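Local coordinates for protein putative S-adenosylmethionine-dependent methyltransferase (Bacteroides thetaiotaomicron, PDB 1WYZ) that probably acts as an S-adenosylmethionine-dependent methyltransferase of the RsmI-like family, transferring a methyl group to a substrate that remains unconfirmed, at residues A[24-27]-A[28-32]; A[38-41]-A[42-46]; A[152-155]-A[156-160]. One frame throughout, in Å; residues are numbered along the deposited sequence.

Contact 1: residues A[24-27]-A[28-32]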
ATOM      1  N   TYR A  24     -12.942  -0.102  12.971  1.00 35.23           N
ATOM      2  CA  TYR A  24     -13.501   1.218  12.682  1.00 35.80           C
ATOM      3  C   TYR A  24     -14.294   1.125  11.382  1.00 35.74           C
ATOM      4  O   TYR A  24     -15.355   1.751  11.223  1.00 36.73           O
ATOM      5  CB  TYR A  24     -12.361   2.239  12.522  1.00 39.90           C
ATOM      6  CG  TYR A  24     -12.783   3.647  12.145  1.00 41.42           C
ATOM      7  CD1 TYR A  24     -13.589   4.411  12.991  1.00 41.34           C
ATOM      8  CD2 TYR A  24     -12.359   4.227  10.945  1.00 42.60           C
ATOM      9  CE1 TYR A  24     -13.957   5.723  12.650  1.00 40.84           C
ATOM     10  CE2 TYR A  24     -12.724   5.540  10.595  1.00 38.59           C
ATOM     11  CZ  TYR A  24     -13.522   6.281  11.451  1.00 41.33           C
ATOM     12  OH  TYR A  24     -13.879   7.578  11.120  1.00 40.64           O
ATOM     13  N   ASN A  25     -13.763   0.343  10.449  1.00 35.72           N
ATOM     14  CA  ASN A  25     -14.396   0.161   9.152  1.00 35.05           C
ATOM     15  C   ASN A  25     -15.810  -0.385   9.280  1.00 35.60           C
ATOM     16  O   ASN A  25     -16.664  -0.087   8.451  1.00 34.58           O
ATOM     17  CB  ASN A  25     -13.550  -0.773   8.289  1.00 34.70           C
ATOM     18  CG  ASN A  25     -12.159  -0.231   8.046  1.00 33.36           C
ATOM     19  OD1 ASN A  25     -11.645   0.559   8.839  1.00 33.69           O
ATOM     20  ND2 ASN A  25     -11.532  -0.667   6.963  1.00 31.32           N
ATOM     21  N   THR A  26     -16.063  -1.164  10.330  1.00 41.62           N
ATOM     22  CA  THR A  26     -17.388  -1.738  10.530  1.00 41.37           C
ATOM     23  C   THR A  26     -18.358  -0.652  11.002  1.00 41.65           C
ATOM     24  O   THR A  26     -19.543  -0.671  10.667  1.00 41.10           O
ATOM     25  CB  THR A  26     -17.371  -2.884  11.582  1.00 44.37           C
ATOM     26  OG1 THR A  26     -16.216  -3.703  11.385  1.00 41.25           O
ATOM     27  CG2 THR A  26     -18.622  -3.764  11.449  1.00 44.61           C
ATOM     28  N   GLU A  27     -17.849   0.294  11.781  1.00 34.14           N
ATOM     29  CA  GLU A  27     -18.680   1.377  12.289  1.00 34.72           C
ATOM     30  C   GLU A  27     -19.253   2.215  11.157  1.00 33.88           C
ATOM     31  O   GLU A  27     -20.449   2.507  11.135  1.00 33.13           O
ATOM     32  CB  GLU A  27     -17.879   2.287  13.225  1.00 48.35           C
ATOM     33  CG  GLU A  27     -17.538   1.678  14.575  1.00 52.21           C
ATOM     34  CD  GLU A  27     -16.675   2.608  15.408  1.00 55.09           C
ATOM     35  OE1 GLU A  27     -17.052   3.795  15.545  1.00 53.54           O
ATOM     36  OE2 GLU A  27     -15.623   2.154  15.917  1.00 56.15           O
ATOM     37  N   ILE A  28     -18.406   2.609  10.212  1.00 25.20           N
ATOM     38  CA  ILE A  28     -18.900   3.429   9.123  1.00 25.98           C
ATOM     39  C   ILE A  28     -19.707   2.594   8.125  1.00 25.60           C
ATOM     40  O   ILE A  28     -20.665   3.077   7.526  1.00 22.35           O
ATOM     41  CB  ILE A  28     -17.740   4.219   8.414  1.00 33.84           C
ATOM     42  CG1 ILE A  28     -16.907   3.296   7.546  1.00 33.30           C
ATOM     43  CG2 ILE A  28     -16.837   4.881   9.449  1.00 33.77           C
ATOM     44  CD1 ILE A  28     -17.435   3.107   6.134  1.00 47.06           C
ATOM     45  N   ILE A  29     -19.350   1.333   7.951  1.00 32.33           N
ATOM     46  CA  ILE A  29     -20.125   0.523   7.026  1.00 36.09           C
ATOM     47  C   ILE A  29     -21.588   0.486   7.476  1.00 36.96           C
ATOM     48  O   ILE A  29     -22.498   0.595   6.656  1.00 34.93           O
ATOM     49  CB  ILE A  29     -19.585  -0.905   6.928  1.00 36.67           C
ATOM     50  CG1 ILE A  29     -18.313  -0.898   6.066  1.00 36.67           C
ATOM     51  CG2 ILE A  29     -20.670  -1.826   6.367  1.00 35.78           C
ATOM     52  CD1 ILE A  29     -17.501  -2.188   6.113  1.00 46.34           C
ATOM     53  N   ARG A  30     -21.795   0.338   8.785  1.00 68.18           N
ATOM     54  CA  ARG A  30     -23.133   0.306   9.368  1.00 70.48           C
ATOM     55  C   ARG A  30     -23.932   1.543   8.966  1.00 73.86           C
ATOM     56  O   ARG A  30     -25.168   1.527   8.960  1.00 74.67           O
ATOM     57  CB  ARG A  30     -23.045   0.244  10.896  1.00 43.69           C
ATOM     58  CG  ARG A  30     -22.630  -1.109  11.433  1.00 44.59           C
ATOM     59  CD  ARG A  30     -22.379  -1.076  12.922  1.00 42.88           C
ATOM     60  NE  ARG A  30     -21.910  -2.375  13.396  1.00 43.97           N
ATOM     61  CZ  ARG A  30     -21.082  -2.546  14.424  1.00 44.50           C
ATOM     62  NH1 ARG A  30     -20.623  -1.495  15.096  1.00 43.13           N
ATOM     63  NH2 ARG A  30     -20.702  -3.771  14.769  1.00 42.49           N
ATOM     64  N   GLY A  31     -23.222   2.619   8.636  1.00 61.65           N
ATOM     65  CA  GLY A  31     -23.888   3.844   8.245  1.00 62.20           C
ATOM     66  C   GLY A  31     -24.307   3.876   6.789  1.00 63.64           C
ATOM     67  O   GLY A  31     -25.446   4.213   6.465  1.00 64.90           O
ATOM     68  N   ILE A  32     -23.383   3.518   5.906  1.00 48.59           N
ATOM     69  CA  ILE A  32     -23.625   3.527   4.466  1.00 48.66           C
ATOM     70  C   ILE A  32     -24.833   2.713   4.021  1.00 48.81           C
ATOM     71  O   ILE A  32     -25.014   1.576   4.443  1.00 46.99           O
ATOM     72  CB  ILE A  32     -22.388   3.024   3.729  1.00 62.80           C
ATOM     73  CG1 ILE A  32     -21.179   3.868   4.149  1.00 62.78           C
ATOM     74  CG2 ILE A  32     -22.616   3.081   2.234  1.00 63.04           C
ATOM     75  CD1 ILE A  32     -21.097   5.299   3.652  1.00 68.59           C
TER
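Arg30 reaches back one helical turn to Thr26 with both its backbone and its side chain. Its N-H gives a sound bond to Thr26 O (N to O 3.1 Å, 160° at the hydrogen), and the CG2 methyl of Thr26 sits over one face of the guanidinium, off toward its rim, 3.9 Å from NH2. The extended Arg30 chain passes Thr26 O on its way, and its NE is satisfied by a salt bridge to Asp51. Thr26 OG1 turns the other way, to a weak bond with Ser23 O.

Asn25 O accepts from Ile29 N at 3.1 Å, whereas Ile28 N reaches Tyr24 O only weakly, at 3.3 Å. Asn25 ND2 donates to Val119 O. Ile28 O takes two donors, Gly31 N at 2.8 Å and Ile32 N at 3.2 Å.

With CG anti to its backbone N (chi1 177°), Tyr24 turns one ring face, toward its rim, to Ile28 CG2, 4.1 Å from CZ. Tyr24 also makes backbone hydrogen bonds to the second subunit and packs on its Gln19, at the dimer contact. Helix 24-29 is the second of two helices connecting parallel strands 5-8 and 34-37, an amphipathic helix with Ile28 and Ile29 against strand 5-8 and Ile29 also meeting helix 40-50.

Contact 2: residues A[38-41]-A[42-46]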
ATOM      1  N   GLU A  38     -17.949  -3.830  -7.657  1.00 63.96           N
ATOM      2  CA  GLU A  38     -17.516  -4.546  -8.851  1.00 69.14           C
ATOM      3  C   GLU A  38     -18.311  -5.832  -9.017  1.00 69.66           C
ATOM      4  O   GLU A  38     -18.188  -6.508 -10.033  1.00 69.55           O
ATOM      5  CB  GLU A  38     -16.027  -4.874  -8.758  1.00 89.26           C
ATOM      6  CG  GLU A  38     -15.137  -3.647  -8.779  1.00 94.91           C
ATOM      7  CD  GLU A  38     -13.703  -3.963  -8.416  1.00 97.20           C
ATOM      8  OE1 GLU A  38     -13.095  -4.821  -9.089  1.00 97.11           O
ATOM      9  OE2 GLU A  38     -13.188  -3.351  -7.455  1.00 98.82           O
ATOM     10  N   ASP A  39     -19.115  -6.164  -8.010  1.00 57.47           N
ATOM     11  CA  ASP A  39     -19.957  -7.358  -8.035  1.00 56.53           C
ATOM     12  C   ASP A  39     -20.831  -7.449  -6.790  1.00 55.47           C
ATOM     13  O   ASP A  39     -20.340  -7.639  -5.676  1.00 54.66           O
ATOM     14  CB  ASP A  39     -19.114  -8.626  -8.152  1.00 72.02           C
ATOM     15  CG  ASP A  39     -19.963  -9.881  -8.162  1.00 73.45           C
ATOM     16  OD1 ASP A  39     -20.902  -9.961  -8.983  1.00 74.18           O
ATOM     17  OD2 ASP A  39     -19.694 -10.786  -7.347  1.00 74.09           O
ATOM     18  N   VAL A  40     -22.136  -7.321  -6.993  1.00 75.35           N
ATOM     19  CA  VAL A  40     -23.091  -7.365  -5.897  1.00 75.62           C
ATOM     20  C   VAL A  40     -23.045  -8.682  -5.129  1.00 77.10           C
ATOM     21  O   VAL A  40     -23.295  -8.707  -3.927  1.00 77.60           O
ATOM     22  CB  VAL A  40     -24.528  -7.121  -6.411  1.00 60.82           C
ATOM     23  CG1 VAL A  40     -24.965  -8.276  -7.305  1.00 61.57           C
ATOM     24  CG2 VAL A  40     -25.477  -6.943  -5.240  1.00 59.00           C
ATOM     25  N   ARG A  41     -22.725  -9.775  -5.812  1.00 66.22           N
ATOM     26  CA  ARG A  41     -22.661 -11.060  -5.135  1.00 66.62           C
ATOM     27  C   ARG A  41     -21.637 -11.007  -4.007  1.00 65.90           C
ATOM     28  O   ARG A  41     -22.004 -11.027  -2.828  1.00 64.83           O
ATOM     29  CB  ARG A  41     -22.306 -12.180  -6.121  1.00 83.06           C
ATOM     30  CG  ARG A  41     -23.394 -12.458  -7.149  1.00 87.49           C
ATOM     31  CD  ARG A  41     -23.492 -13.949  -7.482  1.00 90.45           C
ATOM     32  NE  ARG A  41     -24.021 -14.745  -6.370  1.00 92.96           N
ATOM     33  CZ  ARG A  41     -25.270 -14.672  -5.911  1.00 93.84           C
ATOM     34  NH1 ARG A  41     -26.140 -13.835  -6.462  1.00 94.28           N
ATOM     35  NH2 ARG A  41     -25.650 -15.438  -4.894  1.00 93.65           N
ATOM     36  N   SER A  42     -20.360 -10.934  -4.372  1.00 62.42           N
ATOM     37  CA  SER A  42     -19.272 -10.875  -3.393  1.00 61.67           C
ATOM     38  C   SER A  42     -19.468  -9.741  -2.389  1.00 61.07           C
ATOM     39  O   SER A  42     -19.231  -9.910  -1.190  1.00 59.98           O
ATOM     40  CB  SER A  42     -17.932 -10.686  -4.109  1.00 78.75           C
ATOM     41  OG  SER A  42     -16.885 -10.457  -3.177  1.00 77.49           O
ATOM     42  N   ALA A  43     -19.900  -8.588  -2.894  1.00 55.49           N
ATOM     43  CA  ALA A  43     -20.127  -7.415  -2.057  1.00 56.82           C
ATOM     44  C   ALA A  43     -21.204  -7.675  -1.009  1.00 56.92           C
ATOM     45  O   ALA A  43     -20.985  -7.464   0.186  1.00 55.42           O
ATOM     46  CB  ALA A  43     -20.514  -6.212  -2.927  1.00 49.46           C
ATOM     47  N   ARG A  44     -22.367  -8.138  -1.454  1.00 62.23           N
ATOM     48  CA  ARG A  44     -23.455  -8.409  -0.530  1.00 64.89           C
ATOM     49  C   ARG A  44     -23.013  -9.454   0.493  1.00 63.59           C
ATOM     50  O   ARG A  44     -23.209  -9.270   1.694  1.00 62.35           O
ATOM     51  CB  ARG A  44     -24.704  -8.877  -1.295  1.00 95.86           C
ATOM     52  CG  ARG A  44     -25.934  -9.048  -0.412  1.00102.66           C
ATOM     53  CD  ARG A  44     -27.200  -9.356  -1.210  1.00105.86           C
ATOM     54  NE  ARG A  44     -27.716  -8.196  -1.935  1.00110.99           N
ATOM     55  CZ  ARG A  44     -29.001  -8.020  -2.237  1.00114.17           C
ATOM     56  NH1 ARG A  44     -29.898  -8.926  -1.874  1.00117.11           N
ATOM     57  NH2 ARG A  44     -29.392  -6.942  -2.900  1.00116.74           N
ATOM     58  N   ARG A  45     -22.401 -10.540   0.024  1.00 61.80           N
ATOM     59  CA  ARG A  45     -21.933 -11.588   0.929  1.00 60.33           C
ATOM     60  C   ARG A  45     -20.978 -10.974   1.946  1.00 56.10           C
ATOM     61  O   ARG A  45     -21.029 -11.281   3.135  1.00 55.02           O
ATOM     62  CB  ARG A  45     -21.206 -12.687   0.154  1.00107.35           C
ATOM     63  CG  ARG A  45     -22.022 -13.317  -0.967  1.00114.41           C
ATOM     64  CD  ARG A  45     -21.241 -14.429  -1.667  1.00119.07           C
ATOM     65  NE  ARG A  45     -21.059 -15.607  -0.819  1.00125.93           N
ATOM     66  CZ  ARG A  45     -22.039 -16.433  -0.460  1.00129.42           C
ATOM     67  NH1 ARG A  45     -23.282 -16.217  -0.877  1.00131.68           N
ATOM     68  NH2 ARG A  45     -21.778 -17.476   0.317  1.00132.86           N
ATOM     69  N   PHE A  46     -20.105 -10.096   1.467  1.00 55.56           N
ATOM     70  CA  PHE A  46     -19.139  -9.429   2.329  1.00 51.94           C
ATOM     71  C   PHE A  46     -19.779  -8.660   3.478  1.00 50.59           C
ATOM     72  O   PHE A  46     -19.375  -8.812   4.632  1.00 49.76           O
ATOM     73  CB  PHE A  46     -18.287  -8.463   1.515  1.00 50.74           C
ATOM     74  CG  PHE A  46     -17.428  -7.569   2.358  1.00 48.16           C
ATOM     75  CD1 PHE A  46     -16.295  -8.069   2.990  1.00 48.53           C
ATOM     76  CD2 PHE A  46     -17.744  -6.215   2.514  1.00 47.58           C
ATOM     77  CE1 PHE A  46     -15.479  -7.227   3.772  1.00 47.64           C
ATOM     78  CE2 PHE A  46     -16.938  -5.378   3.287  1.00 45.69           C
ATOM     79  CZ  PHE A  46     -15.804  -5.882   3.915  1.00 45.34           C
TER
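Asp39 is the N-cap of helix 40-50, the helix of the beta-alpha-beta unit that runs from strand 34-37 to strand 62-63, and its carboxylate accepts from the backbone of Ser42. The capping bond joins Ser42 N to Asp39 OD2 over 3.1 Å and is nearly straight, 177° at the hydrogen, although the donor stands well above the carboxylate plane. Asp39 can reach forward because its CG lies anti to the backbone N (chi1 179°), which swings the carboxylate over the first turn.

The backbone bonds begin at the same residue. Asp39 O accepts from Ala43 N at 3.0 Å, Val40 O from Arg44 N at 2.7 Å, and Arg41 O from Arg45 N at 2.9 Å, so the side-chain bond at Ser42 N leads into the regular i to i+4 bonds that start with Ala43 N.

Van der Waals contact is sparse. Val40 and Arg44 run side by side in the same direction, with Val40 CG2 4.2 Å from Arg44 NE, and the Arg44 chain goes on to pack against Ile56, Leu59 and Phe61.

Two like charges lie near each other without touching: Arg41 and Arg45, one turn apart, both bend at chi3, leaving Arg41 NH2 4.7 Å from Arg45 NH1.

Contact 3: residues A[152-155]-A[156-160]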
ATOM      1  N   ALA A 152      10.261 -10.800 -21.735  1.00 43.14           N
ATOM      2  CA  ALA A 152      11.676 -10.778 -21.411  1.00 42.33           C
ATOM      3  C   ALA A 152      12.140  -9.329 -21.473  1.00 42.24           C
ATOM      4  O   ALA A 152      12.975  -8.903 -20.684  1.00 42.35           O
ATOM      5  CB  ALA A 152      12.448 -11.622 -22.403  1.00 37.74           C
ATOM      6  N   LYS A 153      11.590  -8.577 -22.422  1.00 53.87           N
ATOM      7  CA  LYS A 153      11.945  -7.174 -22.568  1.00 53.84           C
ATOM      8  C   LYS A 153      11.565  -6.458 -21.287  1.00 52.38           C
ATOM      9  O   LYS A 153      12.368  -5.735 -20.703  1.00 50.98           O
ATOM     10  CB  LYS A 153      11.198  -6.526 -23.740  1.00 71.30           C
ATOM     11  CG  LYS A 153      11.795  -6.785 -25.121  1.00 74.10           C
ATOM     12  CD  LYS A 153      11.221  -5.824 -26.162  1.00 77.02           C
ATOM     13  CE  LYS A 153      11.616  -4.373 -25.879  1.00 78.10           C
ATOM     14  NZ  LYS A 153      13.068  -4.116 -26.098  1.00 80.63           N
ATOM     15  N   LYS A 154      10.329  -6.680 -20.856  1.00 39.94           N
ATOM     16  CA  LYS A 154       9.805  -6.050 -19.654  1.00 39.47           C
ATOM     17  C   LYS A 154      10.646  -6.377 -18.421  1.00 37.53           C
ATOM     18  O   LYS A 154      11.119  -5.465 -17.740  1.00 38.01           O
ATOM     19  CB  LYS A 154       8.339  -6.461 -19.443  1.00 41.66           C
ATOM     20  CG  LYS A 154       7.570  -5.606 -18.450  1.00 43.48           C
ATOM     21  CD  LYS A 154       7.653  -4.138 -18.820  1.00 47.62           C
ATOM     22  CE  LYS A 154       6.602  -3.339 -18.079  1.00 49.95           C
ATOM     23  NZ  LYS A 154       6.706  -3.590 -16.621  1.00 54.44           N
ATOM     24  N   LEU A 155      10.840  -7.664 -18.137  1.00 42.88           N
ATOM     25  CA  LEU A 155      11.643  -8.088 -16.982  1.00 42.96           C
ATOM     26  C   LEU A 155      13.015  -7.426 -17.031  1.00 44.01           C
ATOM     27  O   LEU A 155      13.520  -6.937 -16.021  1.00 44.64           O
ATOM     28  CB  LEU A 155      11.829  -9.614 -16.978  1.00 31.75           C
ATOM     29  CG  LEU A 155      10.584 -10.499 -16.829  1.00 30.84           C
ATOM     30  CD1 LEU A 155      10.900 -11.939 -17.222  1.00 25.49           C
ATOM     31  CD2 LEU A 155      10.081 -10.414 -15.395  1.00 29.17           C
ATOM     32  N   LYS A 156      13.605  -7.408 -18.220  1.00 38.95           N
ATOM     33  CA  LYS A 156      14.926  -6.828 -18.427  1.00 39.94           C
ATOM     34  C   LYS A 156      14.956  -5.328 -18.103  1.00 38.33           C
ATOM     35  O   LYS A 156      15.920  -4.836 -17.516  1.00 35.56           O
ATOM     36  CB  LYS A 156      15.352  -7.065 -19.877  1.00 74.36           C
ATOM     37  CG  LYS A 156      16.845  -7.209 -20.083  1.00 80.25           C
ATOM     38  CD  LYS A 156      17.369  -8.526 -19.526  1.00 85.23           C
ATOM     39  CE  LYS A 156      18.867  -8.685 -19.807  1.00 87.30           C
ATOM     40  NZ  LYS A 156      19.443  -9.894 -19.150  1.00 90.97           N
ATOM     41  N   THR A 157      13.892  -4.614 -18.479  1.00 38.80           N
ATOM     42  CA  THR A 157      13.796  -3.174 -18.242  1.00 36.20           C
ATOM     43  C   THR A 157      13.528  -2.892 -16.775  1.00 34.80           C
ATOM     44  O   THR A 157      14.113  -1.975 -16.195  1.00 33.41           O
ATOM     45  CB  THR A 157      12.666  -2.523 -19.083  1.00 42.51           C
ATOM     46  OG1 THR A 157      12.828  -2.867 -20.463  1.00 42.05           O
ATOM     47  CG2 THR A 157      12.721  -1.010 -18.963  1.00 43.19           C
ATOM     48  N   LEU A 158      12.634  -3.669 -16.175  1.00 33.46           N
ATOM     49  CA  LEU A 158      12.331  -3.490 -14.759  1.00 32.77           C
ATOM     50  C   LEU A 158      13.641  -3.625 -14.003  1.00 32.87           C
ATOM     51  O   LEU A 158      14.009  -2.752 -13.205  1.00 32.18           O
ATOM     52  CB  LEU A 158      11.354  -4.564 -14.283  1.00 41.61           C
ATOM     53  CG  LEU A 158       9.874  -4.223 -14.104  1.00 41.97           C
ATOM     54  CD1 LEU A 158       9.402  -3.218 -15.140  1.00 41.14           C
ATOM     55  CD2 LEU A 158       9.074  -5.512 -14.212  1.00 41.26           C
ATOM     56  N   GLU A 159      14.351  -4.716 -14.293  1.00 38.90           N
ATOM     57  CA  GLU A 159      15.629  -5.017 -13.653  1.00 38.20           C
ATOM     58  C   GLU A 159      16.631  -3.870 -13.806  1.00 39.14           C
ATOM     59  O   GLU A 159      17.296  -3.487 -12.841  1.00 38.04           O
ATOM     60  CB  GLU A 159      16.206  -6.323 -14.216  1.00 34.93           C
ATOM     61  CG  GLU A 159      17.488  -6.785 -13.527  1.00 34.77           C
ATOM     62  CD  GLU A 159      17.937  -8.183 -13.951  1.00 36.09           C
ATOM     63  OE1 GLU A 159      17.882  -8.492 -15.164  1.00 36.08           O
ATOM     64  OE2 GLU A 159      18.363  -8.966 -13.068  1.00 33.70           O
ATOM     65  N   GLN A 160      16.727  -3.309 -15.008  1.00 38.62           N
ATOM     66  CA  GLN A 160      17.658  -2.206 -15.225  1.00 41.36           C
ATOM     67  C   GLN A 160      17.265  -1.015 -14.342  1.00 41.78           C
ATOM     68  O   GLN A 160      18.127  -0.366 -13.743  1.00 39.72           O
ATOM     69  CB  GLN A 160      17.695  -1.816 -16.713  1.00 42.95           C
ATOM     70  CG  GLN A 160      18.452  -2.832 -17.583  1.00 48.12           C
ATOM     71  CD  GLN A 160      18.280  -2.596 -19.079  1.00 49.27           C
ATOM     72  OE1 GLN A 160      17.158  -2.443 -19.565  1.00 51.71           O
ATOM     73  NE2 GLN A 160      19.388  -2.579 -19.814  1.00 48.93           N
TER
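The peptide carbonyl of Lys153 is the flat group at which Thr157 bonds twice. Thr157 N comes in close to the carbonyl plane, tilted 16° from it, while the hydroxyl OG1 approaches from above the plane, 43° out of it. Each donor lies 2.9 Å from Lys153 O: Thr157 N in one case, Thr157 OG1 in the other. The side-chain bond depends on a chi1 of -53°, which sets OG1 opposite the Thr157 carbonyl carbon and folds it back along the helix toward the preceding turn.

The other main-chain bonds of helix 150-165 are regular. Lys156 N donates to Ala152 O at 3.0 Å, Glu159 N to Leu155 O at 2.9 Å, and Leu158 N to Lys154 O at 2.8 Å, the last of these almost straight.

Among the side chains, Lys154 bends at chi2 and chi4, so that its end curls over the Leu158 methyls instead of running outward. Lys154 CE lies 4.1 Å from Leu158 CD1, an ordinary distance, but NZ is placed so close to that methyl that its exact position is doubtful. This is the helix of the beta-alpha-beta unit joining strands 138-143 and 168-173: Leu155 and Leu158 face the mixed sheet and both meet Phe171 of strand 168-173, while Leu155 also packs on helix 178-188.

Lys156 and Glu159 find partners outside this helix. The Lys156 ammonium donates to Asn188 O, and the buried Glu159 carboxylate pairs with Arg190 and is hydrogen-bonded to Thr193.

Chemically, the Thr157 hydroxyl is satisfied within its own helix, by the carbonyl one turn back, whereas the salt bridge at Glu159 probably offsets the cost of burying its charge and ties the helix to the segment beyond helix 178-188.

Overall arrangement
The three contacts follow one another along the chain, each a turn or two of a single helix. Contacts 1 and 2 belong to the N-terminal half, built on the parallel sheet: their centres lie about 16 Å apart, and helices 24-29 and 40-50 meet where Ile29 packs on Phe46, with strand 34-37 between them in sequence. Contact 3 sits on helix 150-165, which links strands 138-143 and 168-173 of the mixed sheet, on the opposite side of the chain's centre, about 43 Å from contact 1 and about 37 Å from contact 2, centre to centre. The division into two alpha/beta halves is consistent with the two-domain architecture of RsmI-like methyltransferases.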